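Local coordinates for ileal bile acid-binding protein (Danio rerio, PDB 3EM0) that probably binds bile acids and fatty acids inside a beta barrel and carries them through the cytoplasm, at residues W10-Q15 and R129-V134; E19-L24 and E114-S119; D50-Q55 and T64-V69; G91-I96 and T104-G109. All coordinates share one frame; numbering follows the deposited sequence.

Interaction 1: W10-Q15 and R129-V134; sequences WETESQ and RTSKKV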
# COMPACT_ATOMS: atom_id res chain seq x y z
N TRP A 10 -4.63 11.05 2.93
CA TRP A 10 -5.51 10.35 1.98
C TRP A 10 -6.38 9.34 2.71
O TRP A 10 -5.95 8.75 3.69
CB TRP A 10 -4.70 9.62 0.90
CG TRP A 10 -3.66 10.48 0.21
CD1 TRP A 10 -2.41 10.78 0.68
CD2 TRP A 10 -3.80 11.14 -1.05
NE1 TRP A 10 -1.76 11.60 -0.22
CE2 TRP A 10 -2.58 11.83 -1.29
CE3 TRP A 10 -4.82 11.22 -2.01
CZ2 TRP A 10 -2.37 12.59 -2.46
CZ3 TRP A 10 -4.61 11.98 -3.16
CH2 TRP A 10 -3.39 12.65 -3.37
N GLU A 11 -7.60 9.12 2.23
CA GLU A 11 -8.51 8.19 2.88
C GLU A 11 -9.12 7.21 1.89
O GLU A 11 -9.68 7.61 0.86
CB GLU A 11 -9.61 8.96 3.61
CG GLU A 11 -10.60 8.08 4.36
CD GLU A 11 -11.80 8.85 4.87
OE1 GLU A 11 -11.63 9.97 5.40
OE2 GLU A 11 -12.93 8.35 4.73
N THR A 12 -9.03 5.92 2.21
CA THR A 12 -9.57 4.85 1.36
C THR A 12 -11.05 5.07 1.02
O THR A 12 -11.88 5.24 1.91
CB THR A 12 -9.33 3.45 2.00
OG1 THR A 12 -7.93 3.27 2.23
CG2 THR A 12 -9.82 2.33 1.10
N GLU A 13 -11.37 5.08 -0.28
CA GLU A 13 -12.77 5.15 -0.73
C GLU A 13 -13.27 3.86 -1.41
O GLU A 13 -14.46 3.56 -1.40
CB GLU A 13 -13.02 6.39 -1.59
CG GLU A 13 -12.19 6.49 -2.85
CD GLU A 13 -12.76 7.51 -3.84
OE1 GLU A 13 -12.69 7.26 -5.06
OE2 GLU A 13 -13.29 8.55 -3.40
N SER A 14 -12.35 3.11 -2.02
CA SER A 14 -12.72 1.85 -2.66
C SER A 14 -11.56 0.87 -2.62
O SER A 14 -10.39 1.27 -2.61
CB SER A 14 -13.23 2.06 -4.10
OG SER A 14 -12.30 2.76 -4.91
N GLN A 15 -11.91 -0.41 -2.58
CA GLN A 15 -10.93 -1.49 -2.53
C GLN A 15 -11.42 -2.60 -3.45
O GLN A 15 -12.13 -3.51 -3.01
CB GLN A 15 -10.76 -2.00 -1.09
CG GLN A 15 -10.00 -1.04 -0.16
CD GLN A 15 -9.56 -1.69 1.14
OE1 GLN A 15 -8.37 -1.66 1.49
NE2 GLN A 15 -10.49 -2.29 1.86
N ARG A 129 -6.62 -0.35 -4.57
CA ARG A 129 -7.09 0.59 -3.56
C ARG A 129 -7.02 2.02 -4.09
O ARG A 129 -6.00 2.43 -4.66
CB ARG A 129 -6.28 0.48 -2.28
CG ARG A 129 -6.38 -0.87 -1.55
CD ARG A 129 -5.60 -0.79 -0.24
NE ARG A 129 -5.67 0.58 0.27
CZ ARG A 129 -4.84 1.12 1.15
NH1 ARG A 129 -3.85 0.40 1.67
NH2 ARG A 129 -5.01 2.38 1.50
N THR A 130 -8.10 2.75 -3.90
CA THR A 130 -8.20 4.14 -4.31
C THR A 130 -8.51 4.97 -3.07
O THR A 130 -9.46 4.69 -2.36
CB THR A 130 -9.31 4.34 -5.37
OG1 THR A 130 -9.03 3.50 -6.51
CG2 THR A 130 -9.42 5.78 -5.82
N SER A 131 -7.67 5.98 -2.81
CA SER A 131 -7.91 6.91 -1.70
C SER A 131 -8.15 8.34 -2.19
O SER A 131 -7.50 8.80 -3.12
CB SER A 131 -6.76 6.88 -0.69
OG SER A 131 -6.59 5.59 -0.14
N LYS A 132 -9.08 9.03 -1.54
CA LYS A 132 -9.32 10.44 -1.82
C LYS A 132 -8.51 11.35 -0.88
O LYS A 132 -8.22 10.98 0.26
CB LYS A 132 -10.82 10.76 -1.75
CG LYS A 132 -11.43 10.68 -0.36
CD LYS A 132 -12.95 10.87 -0.39
CE LYS A 132 -13.46 11.35 0.97
NZ LYS A 132 -12.90 10.62 2.16
N LYS A 133 -8.13 12.52 -1.38
CA LYS A 133 -7.48 13.54 -0.57
C LYS A 133 -8.44 14.00 0.55
O LYS A 133 -9.60 14.30 0.27
CB LYS A 133 -7.11 14.72 -1.47
CG LYS A 133 -6.02 15.66 -0.93
CD LYS A 133 -4.65 15.06 -1.18
CE LYS A 133 -3.52 15.91 -0.63
NZ LYS A 133 -3.39 17.23 -1.34
N VAL A 134 -7.98 14.04 1.80
CA VAL A 134 -8.82 14.63 2.87
C VAL A 134 -8.54 16.13 3.00
O VAL A 134 -7.41 16.59 2.77
CB VAL A 134 -8.74 13.89 4.28
CG1 VAL A 134 -8.04 12.53 4.22
CG2 VAL A 134 -8.15 14.79 5.36
O HOH W 1 -10.33 1.24 -6.31
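The indole of W10 carries the aliphatic chain of K133 over one face. K133 CD stands 3.5 Å from the centroid of the W10 six-membered ring, 11° off its normal, in a CH-pi contact. The K133 chain folds about its CB-CG bond (chi2 81°), which lays CD over the indole. W10 NE1 is hydrogen-bonded to F6 O. With an alanine in place of W10, the K133 chain would probably lose the surface it lies on, and F6 O its indole donor.

On the other face of the sheet, E11 and K132 run side by side and point the same way. E11 OE2 and K132 NZ form a long salt bridge of 3.4 Å. Back on the W10 face, T12 and R129 cross at about a right angle. R129 NH2 makes only a weak bond to T12 OG1, 3.1 Å. Its stronger partner is E114, while T12 OG1 also bonds L40 O and E13 pairs with K111.

The strands 8-16 and 124-133 pair antiparallel, first and last in the barrel. E13 and S14 both face T130, a classic beta bulge. T130 O takes E13 N at 2.9 Å and S14 N more weakly. A water joins S14 OG and T130 OG1.

The chemistry is thus split. Backbone bonds close the barrel, the outer charges pair along the surface, and R129 turns its guanidinium to a buried carboxylate near bound cholate.

Interaction 2: E19-L24 and E114-S119; sequences EPFCKL and ETSTAS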
# COMPACT_ATOMS: atom_id res chain seq x y z
N GLU A 19 -11.67 -8.94 -1.26
CA GLU A 19 -11.93 -10.24 -0.62
C GLU A 19 -11.14 -11.42 -1.23
O GLU A 19 -10.58 -12.21 -0.49
CB GLU A 19 -13.43 -10.53 -0.38
CG GLU A 19 -14.42 -9.93 -1.39
CD GLU A 19 -14.59 -8.40 -1.27
OE1 GLU A 19 -14.30 -7.71 -2.28
OE2 GLU A 19 -15.01 -7.89 -0.19
N PRO A 20 -11.08 -11.53 -2.58
CA PRO A 20 -10.19 -12.53 -3.19
C PRO A 20 -8.71 -12.33 -2.84
O PRO A 20 -7.98 -13.33 -2.70
CB PRO A 20 -10.38 -12.29 -4.69
CG PRO A 20 -11.72 -11.70 -4.81
CD PRO A 20 -11.83 -10.80 -3.62
N PHE A 21 -8.27 -11.07 -2.73
CA PHE A 21 -6.90 -10.74 -2.35
C PHE A 21 -6.60 -11.23 -0.93
O PHE A 21 -5.62 -11.96 -0.72
CB PHE A 21 -6.59 -9.23 -2.49
CG PHE A 21 -5.12 -8.88 -2.36
CD1 PHE A 21 -4.27 -8.93 -3.46
CD2 PHE A 21 -4.59 -8.50 -1.12
CE1 PHE A 21 -2.92 -8.61 -3.34
CE2 PHE A 21 -3.22 -8.18 -1.00
CZ PHE A 21 -2.40 -8.24 -2.11
N CYS A 22 -7.43 -10.82 0.02
CA CYS A 22 -7.35 -11.28 1.42
C CYS A 22 -7.46 -12.81 1.56
O CYS A 22 -6.73 -13.42 2.34
CB CYS A 22 -8.43 -10.62 2.29
SG CYS A 22 -8.26 -8.85 2.54
N LYS A 23 -8.38 -13.41 0.81
CA LYS A 23 -8.56 -14.86 0.85
C LYS A 23 -7.30 -15.58 0.36
O LYS A 23 -6.88 -16.57 0.97
CB LYS A 23 -9.80 -15.30 0.05
CG LYS A 23 -9.91 -16.81 -0.21
CD LYS A 23 -10.02 -17.62 1.09
CE LYS A 23 -9.39 -19.01 0.96
NZ LYS A 23 -9.26 -19.69 2.28
N LEU A 24 -6.68 -15.06 -0.71
CA LEU A 24 -5.45 -15.64 -1.28
C LEU A 24 -4.31 -15.71 -0.27
O LEU A 24 -3.55 -16.69 -0.23
CB LEU A 24 -5.00 -14.85 -2.52
CG LEU A 24 -3.78 -15.41 -3.27
CD1 LEU A 24 -4.22 -16.22 -4.49
CD2 LEU A 24 -2.82 -14.31 -3.65
N GLU A 114 -3.46 2.51 -5.48
CA GLU A 114 -2.49 1.49 -5.10
C GLU A 114 -2.91 0.13 -5.67
O GLU A 114 -3.95 -0.43 -5.30
CB GLU A 114 -2.39 1.45 -3.58
CG GLU A 114 -1.86 2.75 -2.96
CD GLU A 114 -2.06 2.85 -1.45
OE1 GLU A 114 -3.22 2.88 -1.00
OE2 GLU A 114 -1.05 2.91 -0.71
N THR A 115 -2.11 -0.40 -6.59
CA THR A 115 -2.38 -1.68 -7.24
C THR A 115 -1.33 -2.72 -6.83
O THR A 115 -0.17 -2.61 -7.23
CB THR A 115 -2.35 -1.53 -8.77
OG1 THR A 115 -3.28 -0.53 -9.18
CG2 THR A 115 -2.67 -2.86 -9.48
N SER A 116 -1.76 -3.72 -6.06
CA SER A 116 -0.90 -4.82 -5.63
C SER A 116 -1.30 -6.16 -6.19
O SER A 116 -2.48 -6.46 -6.37
CB SER A 116 -0.77 -4.93 -4.11
OG SER A 116 -1.70 -4.14 -3.41
N THR A 117 -0.28 -6.97 -6.44
CA THR A 117 -0.42 -8.32 -6.92
C THR A 117 0.36 -9.21 -5.97
O THR A 117 1.50 -8.89 -5.60
CB THR A 117 0.11 -8.44 -8.36
OG1 THR A 117 -0.56 -7.48 -9.19
CG2 THR A 117 -0.11 -9.84 -8.92
N ALA A 118 -0.27 -10.30 -5.55
CA ALA A 118 0.37 -11.30 -4.70
C ALA A 118 0.18 -12.70 -5.26
O ALA A 118 -0.83 -12.97 -5.88
CB ALA A 118 -0.18 -11.21 -3.27
N SER A 119 1.19 -13.56 -5.07
CA SER A 119 1.13 -14.99 -5.34
C SER A 119 0.72 -15.73 -4.07
O SER A 119 1.21 -15.43 -2.99
CB SER A 119 2.50 -15.53 -5.73
OG SER A 119 3.01 -14.85 -6.85
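F21 is the first residue of the helical segment to meet the strand, and L24, one turn later, is the second. The F21 side chain extends from the helix with CG anti to the backbone N (chi1 -169°), which carries the ring across to the strand. Atoms CE1 and CZ do the touching. F21 CE1 lies 3.8 Å from A118 CB, and F21 CZ is 3.9 Å from the same methyl. F21 CE1 also comes within 3.7 Å of S116 O. The carbonyl carbon of T117 sits at the ring edge, near the ring plane. S116 CB is a looser neighbour, 4.2 Å from F21 CZ. Replacing F21 with a serine would probably open a gap over the A118 methyl and take away the ring that bound cholate touches.

This is the helix-over-barrel packing of the fatty-acid-binding protein fold. Helix 18-24 belongs to the helical pair that caps the barrel mouth, and it lies against strand 111-119 with the short axes 9.3 Å apart at 34°. A125 and L127 of strand 124-133 extend the surface under F21.

C22 follows; it touches cholate and I32 of helix 29-35. L24 then points toward the strand. L24 CD2 reaches A118 O at 3.3 Å and A118 CB at 4.1 Å. The backbone of S119 also lies next to L24 CD2, and A125 and Q122 touch the L24 side chain.

Interaction 3: D50-Q55 and T64-V69; sequences DFTWTQ and TNKFIV. With CHD (cholic acid), chain C.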
# COMPACT_ATOMS: atom_id res chain seq x y z
N ASP A 50 12.50 11.82 -1.59
CA ASP A 50 12.45 11.40 -0.19
C ASP A 50 11.01 11.30 0.33
O ASP A 50 10.27 12.28 0.30
CB ASP A 50 13.26 12.38 0.68
CG ASP A 50 14.71 12.51 0.23
OD1 ASP A 50 15.37 11.45 0.07
OD2 ASP A 50 15.19 13.65 0.03
N PHE A 51 10.62 10.11 0.80
CA PHE A 51 9.24 9.85 1.20
C PHE A 51 9.16 9.34 2.65
O PHE A 51 9.96 8.51 3.07
CB PHE A 51 8.58 8.78 0.32
CG PHE A 51 8.19 9.23 -1.06
CD1 PHE A 51 9.13 9.28 -2.09
CD2 PHE A 51 6.86 9.53 -1.35
CE1 PHE A 51 8.75 9.66 -3.39
CE2 PHE A 51 6.48 9.92 -2.64
CZ PHE A 51 7.44 9.97 -3.66
N THR A 52 8.15 9.83 3.36
CA THR A 52 7.72 9.26 4.63
C THR A 52 6.25 8.89 4.44
O THR A 52 5.40 9.73 4.16
CB THR A 52 7.94 10.24 5.81
OG1 THR A 52 9.32 10.61 5.86
CG2 THR A 52 7.56 9.59 7.15
N TRP A 53 5.98 7.59 4.55
CA TRP A 53 4.69 7.03 4.24
C TRP A 53 4.11 6.46 5.54
O TRP A 53 4.66 5.52 6.11
CB TRP A 53 4.89 5.90 3.23
CG TRP A 53 3.71 5.58 2.40
CD1 TRP A 53 2.60 4.86 2.77
CD2 TRP A 53 3.51 5.96 1.03
NE1 TRP A 53 1.73 4.76 1.71
CE2 TRP A 53 2.26 5.43 0.63
CE3 TRP A 53 4.27 6.69 0.10
CZ2 TRP A 53 1.75 5.62 -0.66
CZ3 TRP A 53 3.76 6.87 -1.18
CH2 TRP A 53 2.52 6.34 -1.55
N THR A 54 3.03 7.07 6.02
CA THR A 54 2.44 6.68 7.31
C THR A 54 1.03 6.14 7.10
O THR A 54 0.20 6.78 6.45
CB THR A 54 2.43 7.87 8.30
OG1 THR A 54 3.77 8.33 8.48
CG2 THR A 54 1.87 7.47 9.64
N GLN A 55 0.79 4.95 7.64
CA GLN A 55 -0.53 4.34 7.58
C GLN A 55 -1.11 4.18 8.98
O GLN A 55 -0.44 3.70 9.88
CB GLN A 55 -0.46 3.01 6.86
CG GLN A 55 -0.20 3.17 5.39
CD GLN A 55 0.57 2.02 4.81
OE1 GLN A 55 1.46 1.45 5.47
NE2 GLN A 55 0.26 1.67 3.55
N THR A 64 5.00 3.60 9.92
CA THR A 64 5.74 4.58 9.15
C THR A 64 6.87 3.90 8.39
O THR A 64 7.69 3.18 8.97
CB THR A 64 6.31 5.72 10.05
OG1 THR A 64 5.22 6.42 10.68
CG2 THR A 64 7.09 6.73 9.22
N ASN A 65 6.88 4.12 7.07
CA ASN A 65 7.95 3.69 6.18
C ASN A 65 8.65 4.89 5.56
O ASN A 65 8.01 5.78 5.00
CB ASN A 65 7.39 2.79 5.08
CG ASN A 65 7.26 1.35 5.52
OD1 ASN A 65 6.16 0.82 5.68
ND2 ASN A 65 8.39 0.71 5.74
N LYS A 66 9.97 4.94 5.68
CA LYS A 66 10.76 5.98 5.02
C LYS A 66 11.62 5.36 3.91
O LYS A 66 12.24 4.31 4.11
CB LYS A 66 11.64 6.74 6.02
CG LYS A 66 10.90 7.33 7.23
CD LYS A 66 11.86 8.13 8.10
CE LYS A 66 11.28 8.41 9.49
NZ LYS A 66 10.55 9.71 9.55
N PHE A 67 11.63 5.99 2.74
CA PHE A 67 12.45 5.51 1.64
C PHE A 67 12.94 6.63 0.74
O PHE A 67 12.41 7.75 0.75
CB PHE A 67 11.73 4.40 0.82
CG PHE A 67 10.43 4.83 0.18
CD1 PHE A 67 9.21 4.67 0.86
CD2 PHE A 67 10.41 5.38 -1.10
CE1 PHE A 67 8.01 5.07 0.29
CE2 PHE A 67 9.21 5.77 -1.70
CZ PHE A 67 8.00 5.62 -1.00
N ILE A 68 14.01 6.33 0.02
CA ILE A 68 14.49 7.19 -1.04
C ILE A 68 14.32 6.40 -2.33
O ILE A 68 14.65 5.21 -2.40
CB ILE A 68 15.95 7.66 -0.79
CG1 ILE A 68 16.05 8.35 0.59
CG2 ILE A 68 16.47 8.58 -1.92
CD1 ILE A 68 17.45 8.39 1.15
N VAL A 69 13.73 7.06 -3.33
CA VAL A 69 13.43 6.46 -4.62
C VAL A 69 14.70 5.94 -5.29
O VAL A 69 15.70 6.66 -5.35
CB VAL A 69 12.69 7.47 -5.54
CG1 VAL A 69 12.59 6.96 -6.96
CG2 VAL A 69 11.29 7.77 -4.98
C1 CHD C . 6.26 0.63 -1.57
C2 CHD C . 5.13 1.38 -2.33
C3 CHD C . 4.95 2.81 -1.79
O3 CHD C . 3.81 3.39 -2.37
C4 CHD C . 4.71 2.80 -0.29
C5 CHD C . 5.83 2.09 0.47
C6 CHD C . 5.52 2.19 1.99
C7 CHD C . 4.34 1.28 2.41
O7 CHD C . 3.11 1.74 1.81
C8 CHD C . 4.64 -0.18 2.00
C9 CHD C . 4.98 -0.34 0.47
C10 CHD C . 6.11 0.63 -0.03
C11 CHD C . 5.27 -1.82 0.08
C12 CHD C . 4.22 -2.81 0.64
O12 CHD C . 3.01 -2.67 -0.12
C13 CHD C . 3.93 -2.63 2.16
C14 CHD C . 3.52 -1.17 2.42
C15 CHD C . 3.16 -1.22 3.92
C16 CHD C . 2.33 -2.52 4.00
C17 CHD C . 2.61 -3.28 2.68
C18 CHD C . 5.16 -3.05 3.02
C19 CHD C . 7.46 0.21 0.54
C20 CHD C . 2.60 -4.83 2.89
C21 CHD C . 3.23 -5.63 1.74
C22 CHD C . 1.18 -5.34 3.14
C23 CHD C . 1.16 -6.73 3.79
O25 CHD C . 1.54 -5.89 6.00
C24 CHD C . 1.84 -6.77 5.17
O26 CHD C . 2.66 -7.69 5.37
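F51 and F67 meet within the antiparallel hairpin of strands 50-57 and 61-68, part of the barrel wall of the fatty-acid-binding protein fold.

Backbone bonds hold the register. F51 and F67 form one hydrogen-bonded pair, with N to O distances of 3.0 Å both ways. W53 and N65 form the next, both bonds 2.8 Å.

Aromatic and apolar contacts fill the inward face. The F51 and F67 rings are close to parallel, 11° between planes, but slid apart with centroids 5.0 Å from each other. They barely overlap. F51 CB instead sits over one face of F67, a CH-pi contact. F67 CG lies between its backbone N and carbonyl carbon (chi1 60°), which brings the ring under that CB. F51 CE1 meets V69 CG2 at 3.5 Å, and W53 CE3 comes in at the edge of F67.

Polar contacts lie on the outward face, where the T54 and T64 hydroxyls share a hydrogen bond of 3.3 Å.

The ligand contacts are largely van der Waals. Cholate O7 lies 3.3 Å from Q55 NE2, and F67 CE1 is near C5. Cholate C4 rests 3.6 Å above the plane of the W53 indole, over its centre.

Interaction 4: G91-I96 and T104-G109; sequences GGKLTI and TTEISG. With CHD (cholic acid), chain C.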
# COMPACT_ATOMS: atom_id res chain seq x y z
N GLY A 91 7.57 7.15 -14.59
CA GLY A 91 6.53 8.11 -15.00
C GLY A 91 5.57 8.49 -13.88
O GLY A 91 4.36 8.46 -14.06
N GLY A 92 6.12 8.85 -12.71
CA GLY A 92 5.31 9.29 -11.57
C GLY A 92 4.71 8.16 -10.75
O GLY A 92 4.05 8.41 -9.72
N LYS A 93 4.89 6.92 -11.21
CA LYS A 93 4.40 5.74 -10.51
C LYS A 93 5.48 5.07 -9.67
O LYS A 93 6.50 4.63 -10.19
CB LYS A 93 3.81 4.72 -11.49
CG LYS A 93 2.80 5.30 -12.45
CD LYS A 93 2.08 4.20 -13.19
CE LYS A 93 1.22 4.80 -14.28
NZ LYS A 93 -0.08 4.08 -14.41
N LEU A 94 5.22 5.01 -8.37
CA LEU A 94 6.06 4.34 -7.41
C LEU A 94 5.85 2.84 -7.56
O LEU A 94 4.72 2.38 -7.64
CB LEU A 94 5.65 4.77 -6.01
CG LEU A 94 6.39 5.77 -5.12
CD1 LEU A 94 7.53 6.54 -5.79
CD2 LEU A 94 5.41 6.71 -4.44
N THR A 95 6.94 2.08 -7.58
CA THR A 95 6.83 0.67 -7.86
C THR A 95 7.85 -0.15 -7.08
O THR A 95 9.00 0.23 -6.92
CB THR A 95 6.91 0.40 -9.40
OG1 THR A 95 6.68 -0.98 -9.65
CG2 THR A 95 8.25 0.77 -9.94
N ILE A 96 7.40 -1.28 -6.56
CA ILE A 96 8.27 -2.25 -5.89
C ILE A 96 7.93 -3.65 -6.38
O ILE A 96 6.78 -3.96 -6.67
CB ILE A 96 8.21 -2.16 -4.33
CG1 ILE A 96 9.39 -2.93 -3.70
CG2 ILE A 96 6.83 -2.64 -3.78
CD1 ILE A 96 9.76 -2.50 -2.32
N THR A 104 2.23 -1.04 -7.36
CA THR A 104 2.35 0.21 -8.10
C THR A 104 1.42 1.24 -7.45
O THR A 104 0.22 0.99 -7.27
CB THR A 104 2.04 0.02 -9.60
OG1 THR A 104 3.01 -0.87 -10.15
CG2 THR A 104 2.10 1.33 -10.38
N THR A 105 1.99 2.38 -7.06
CA THR A 105 1.23 3.48 -6.45
C THR A 105 1.38 4.72 -7.31
O THR A 105 2.48 5.06 -7.73
CB THR A 105 1.67 3.71 -5.00
OG1 THR A 105 1.61 2.46 -4.31
CG2 THR A 105 0.76 4.68 -4.30
N GLU A 106 0.26 5.37 -7.59
CA GLU A 106 0.26 6.54 -8.43
C GLU A 106 -0.83 7.53 -8.02
O GLU A 106 -1.77 7.17 -7.31
CB GLU A 106 0.03 6.14 -9.90
CG GLU A 106 -1.40 5.71 -10.20
CD GLU A 106 -1.54 4.89 -11.45
OE1 GLU A 106 -1.42 5.46 -12.55
OE2 GLU A 106 -1.78 3.67 -11.32
N ILE A 107 -0.68 8.77 -8.47
CA ILE A 107 -1.75 9.76 -8.42
C ILE A 107 -2.49 9.77 -9.75
O ILE A 107 -1.89 10.01 -10.81
CB ILE A 107 -1.22 11.19 -8.10
CG1 ILE A 107 -0.43 11.20 -6.77
CG2 ILE A 107 -2.38 12.21 -8.09
CD1 ILE A 107 -1.19 10.63 -5.56
N SER A 108 -3.78 9.49 -9.69
CA SER A 108 -4.59 9.39 -10.89
C SER A 108 -5.94 10.06 -10.64
O SER A 108 -6.65 9.70 -9.70
CB SER A 108 -4.76 7.92 -11.28
OG SER A 108 -5.50 7.82 -12.49
N GLY A 109 -6.28 11.05 -11.46
CA GLY A 109 -7.46 11.87 -11.22
C GLY A 109 -7.51 12.49 -9.82
O GLY A 109 -8.58 12.61 -9.22
C1 CHD C . 6.26 0.63 -1.57
C2 CHD C . 5.13 1.38 -2.33
C3 CHD C . 4.95 2.81 -1.79
O3 CHD C . 3.81 3.39 -2.37
C4 CHD C . 4.71 2.80 -0.29
C5 CHD C . 5.83 2.09 0.47
C6 CHD C . 5.52 2.19 1.99
C7 CHD C . 4.34 1.28 2.41
O7 CHD C . 3.11 1.74 1.81
C8 CHD C . 4.64 -0.18 2.00
C9 CHD C . 4.98 -0.34 0.47
C10 CHD C . 6.11 0.63 -0.03
C11 CHD C . 5.27 -1.82 0.08
C12 CHD C . 4.22 -2.81 0.64
O12 CHD C . 3.01 -2.67 -0.12
C13 CHD C . 3.93 -2.63 2.16
C14 CHD C . 3.52 -1.17 2.42
C15 CHD C . 3.16 -1.22 3.92
C16 CHD C . 2.33 -2.52 4.00
C17 CHD C . 2.61 -3.28 2.68
C18 CHD C . 5.16 -3.05 3.02
C19 CHD C . 7.46 0.21 0.54
C20 CHD C . 2.60 -4.83 2.89
C21 CHD C . 3.23 -5.63 1.74
C22 CHD C . 1.18 -5.34 3.14
C23 CHD C . 1.16 -6.73 3.79
O25 CHD C . 1.54 -5.89 6.00
C24 CHD C . 1.84 -6.77 5.17
O26 CHD C . 2.66 -7.69 5.37
O HOH W 2 1.69 9.36 -10.02
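L94 and T105 form the tight, buried part of this hairpin between strands 93-97 and 101-108. They are a hydrogen-bonded antiparallel pair. L94 N meets T105 O at 2.8 Å with a bent N-H angle of 141°, and T105 N returns to L94 O at 2.8 Å, nearly straight. Both side chains turn to the barrel interior. F51 and W53 reach L94 from strand 50-57. T105 OG1 shares a hydrogen bond of 3.1 Å with cholate O3; it also bonds Q103 NE2. I96 CG2 adds a distant touch, 4.0 Å from cholate C1.

The outer side is looser where T95 and T104 lie side by side, their hydroxyls too far apart for a bond, and at the water-bridged end. The one close grip on the solvent side is the K93-E106 salt bridge. The chains run alongside each other, pointing the same way, and K93 NZ meets E106 OE1 at 2.7 Å from above the carboxylate plane. At the far end a water replaces a direct link: it donates to G92 O and accepts from I107 N.

Charge and water thus tie the hairpin outside; inside, the Q103 bond probably positions the T105 hydroxyl for the ligand.

In the fold
Interactions 1, 3 and 4 pair strands of one barrel around bound cholate, and interaction 2 sets a cap helix on it. Interaction 1 joins the first and last strands. Interaction 2 lies about 17 Å from it, centre to centre; the R129 NH2 to E114 OE1 salt bridge, 3.1 Å, joins them. Interactions 2 and 4 share neighbouring strands, where T115 N probably bonds T104 O. Interactions 3 and 4 come from different hairpins, their centres about 14 Å apart, yet meet across the interior: W53 CZ3 is 3.6 Å from L94 CD2. Both touch the same cholate, which also bonds Y101 and V78. I107 CD1 of interaction 4 packs 3.7 Å from W10 CH2 of interaction 1.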